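PDB 2WBM: ribosome maturation protein SDO1 homolog from Methanothermobacter thermautotrophicus, which probably binds RNA and takes part in ribosome maturation, as a flexible archaeal homologue of the Shwachman-Bodian-Diamond syndrome protein. Local coordinates for residues Gly207-Glu212 with Ala222-Pro227. Numbering follows the deposited sequence.
Sequences GKITNE and AVVEIP
Thr210 and Asn211 both face Val223, and the two strands pair antiparallel around this irregularity. The Val223 carbonyl oxygen accepts Thr210 N at 2.9 Å, the donor tilted 24° from the carbonyl plane, while Val223 N gives a nearly straight bond to Asn211 O at 2.7 Å. Held between the backbone N and the carbonyl carbon (chi1 61°), Thr210 OG1 comes in obliquely against Val223, 3.4 Å from its CG1, and bonds weakly to Val223 O; Asn211 ND2 in turn donates weakly to that hydroxyl. The other branch of this beta-branched residue, CG2, lies 4.1 Å from Glu225 CB, the two side chains crossing at about a right angle. Before the bulge, Lys208 and Glu225 exchange two backbone bonds. Gly207, with no side chain, brings its CA to 3.2 Å from Glu225 O, in a CA-H...O contact. Ile209 and Val224, apolar as this face requires, turn to helix 196-206, Ile209 on Tyr200 and Ile203, Val224 on Ile203 and also on Phe234 of helix 231-241; Ala222 shares that face. On the other face Glu225 forms a salt bridge with Arg186 of strand 181-191, the next strand of the sheet. The arrangement is a classic beta bulge in a beta hairpin of the SBDS C-terminal domain.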
loop_
_atom_site.group_PDB
_atom_site.type_symbol
_atom_site.label_atom_id
_atom_site.label_comp_id
_atom_site.label_asym_id
_atom_site.label_seq_id
_atom_site.Cartn_x
_atom_site.Cartn_y
_atom_site.Cartn_z
ATOM N N GLY A 207 -15.180 -5.773 -5.435
ATOM C CA GLY A 207 -15.809 -5.603 -4.152
ATOM C C GLY A 207 -16.456 -6.861 -3.632
ATOM O O GLY A 207 -16.074 -7.977 -4.011
ATOM N N LYS A 208 -17.406 -6.663 -2.727
ATOM C CA LYS A 208 -18.045 -7.761 -2.012
ATOM C C LYS A 208 -19.533 -7.766 -2.301
ATOM O O LYS A 208 -20.175 -6.718 -2.259
ATOM C CB LYS A 208 -17.840 -7.622 -0.503
ATOM C CG LYS A 208 -16.376 -7.510 -0.048
ATOM C CD LYS A 208 -15.584 -8.768 -0.381
ATOM C CE LYS A 208 -14.124 -8.613 0.009
ATOM N NZ LYS A 208 -13.363 -9.840 -0.343
ATOM N N ILE A 209 -20.068 -8.949 -2.585
ATOM C CA ILE A 209 -21.518 -9.107 -2.804
ATOM C C ILE A 209 -22.236 -9.091 -1.466
ATOM O O ILE A 209 -21.964 -9.929 -0.596
ATOM C CB ILE A 209 -21.813 -10.427 -3.562
ATOM C CG1 ILE A 209 -21.154 -10.381 -4.938
ATOM C CG2 ILE A 209 -23.343 -10.687 -3.645
ATOM C CD1 ILE A 209 -21.150 -11.728 -5.658
ATOM N N THR A 210 -23.145 -8.130 -1.289
ATOM C CA THR A 210 -23.898 -8.021 -0.030
ATOM C C THR A 210 -25.257 -8.721 -0.150
ATOM O O THR A 210 -25.829 -9.156 0.833
ATOM C CB THR A 210 -24.099 -6.547 0.377
ATOM O OG1 THR A 210 -24.856 -5.866 -0.631
ATOM C CG2 THR A 210 -22.740 -5.857 0.554
ATOM N N ASN A 211 -25.779 -8.773 -1.370
ATOM C CA ASN A 211 -27.055 -9.430 -1.641
ATOM C C ASN A 211 -27.024 -9.926 -3.081
ATOM O O ASN A 211 -26.422 -9.304 -3.962
ATOM C CB ASN A 211 -28.273 -8.480 -1.454
ATOM C CG ASN A 211 -28.277 -7.737 -0.147
ATOM O OD1 ASN A 211 -28.964 -8.121 0.840
ATOM N ND2 ASN A 211 -27.554 -6.643 -0.116
ATOM N N GLU A 212 -27.675 -11.057 -3.336
ATOM C CA GLU A 212 -27.825 -11.534 -4.699
ATOM C C GLU A 212 -29.055 -12.394 -4.805
ATOM O O GLU A 212 -29.394 -13.097 -3.858
ATOM C CB GLU A 212 -26.577 -12.295 -5.181
ATOM C CG GLU A 212 -26.037 -13.386 -4.240
ATOM C CD GLU A 212 -26.866 -14.662 -4.256
ATOM O OE1 GLU A 212 -27.098 -15.242 -3.169
ATOM O OE2 GLU A 212 -27.297 -15.075 -5.343
ATOM N N ALA A 222 -27.173 -8.760 -8.427
ATOM C CA ALA A 222 -26.275 -8.718 -7.269
ATOM C C ALA A 222 -26.119 -7.274 -6.827
ATOM O O ALA A 222 -26.099 -6.364 -7.658
ATOM C CB ALA A 222 -24.932 -9.304 -7.602
ATOM N N VAL A 223 -26.074 -7.076 -5.524
ATOM C CA VAL A 223 -25.705 -5.796 -4.943
ATOM C C VAL A 223 -24.254 -5.936 -4.499
ATOM O O VAL A 223 -23.908 -6.874 -3.775
ATOM C CB VAL A 223 -26.628 -5.440 -3.795
ATOM C CG1 VAL A 223 -26.218 -4.105 -3.150
ATOM C CG2 VAL A 223 -28.081 -5.386 -4.330
ATOM N N VAL A 224 -23.405 -5.030 -4.979
ATOM C CA VAL A 224 -21.958 -5.127 -4.749
ATOM C C VAL A 224 -21.477 -3.855 -4.084
ATOM O O VAL A 224 -21.780 -2.771 -4.562
ATOM C CB VAL A 224 -21.165 -5.333 -6.050
ATOM C CG1 VAL A 224 -19.675 -5.572 -5.739
ATOM C CG2 VAL A 224 -21.727 -6.528 -6.843
ATOM N N GLU A 225 -20.764 -3.999 -2.970
ATOM C CA GLU A 225 -20.144 -2.856 -2.315
ATOM C C GLU A 225 -18.734 -2.718 -2.882
ATOM O O GLU A 225 -17.932 -3.661 -2.815
ATOM C CB GLU A 225 -20.110 -3.045 -0.799
ATOM C CG GLU A 225 -19.450 -1.919 -0.040
ATOM C CD GLU A 225 -19.742 -1.996 1.449
ATOM O OE1 GLU A 225 -20.852 -1.596 1.869
ATOM O OE2 GLU A 225 -18.857 -2.458 2.194
ATOM N N ILE A 226 -18.450 -1.559 -3.466
ATOM C CA ILE A 226 -17.140 -1.295 -4.060
ATOM C C ILE A 226 -16.530 -0.009 -3.501
ATOM O O ILE A 226 -17.262 0.868 -3.021
ATOM C CB ILE A 226 -17.205 -1.210 -5.608
ATOM C CG1 ILE A 226 -18.116 -0.059 -6.072
ATOM C CG2 ILE A 226 -17.704 -2.547 -6.197
ATOM C CD1 ILE A 226 -17.955 0.298 -7.549
ATOM N N PRO A 227 -15.182 0.106 -3.548
ATOM C CA PRO A 227 -14.542 1.394 -3.305
ATOM C C PRO A 227 -15.146 2.400 -4.268
ATOM O O PRO A 227 -15.325 2.092 -5.443
ATOM C CB PRO A 227 -13.072 1.116 -3.650
ATOM C CG PRO A 227 -12.906 -0.320 -3.281
ATOM C CD PRO A 227 -14.178 -0.954 -3.780
#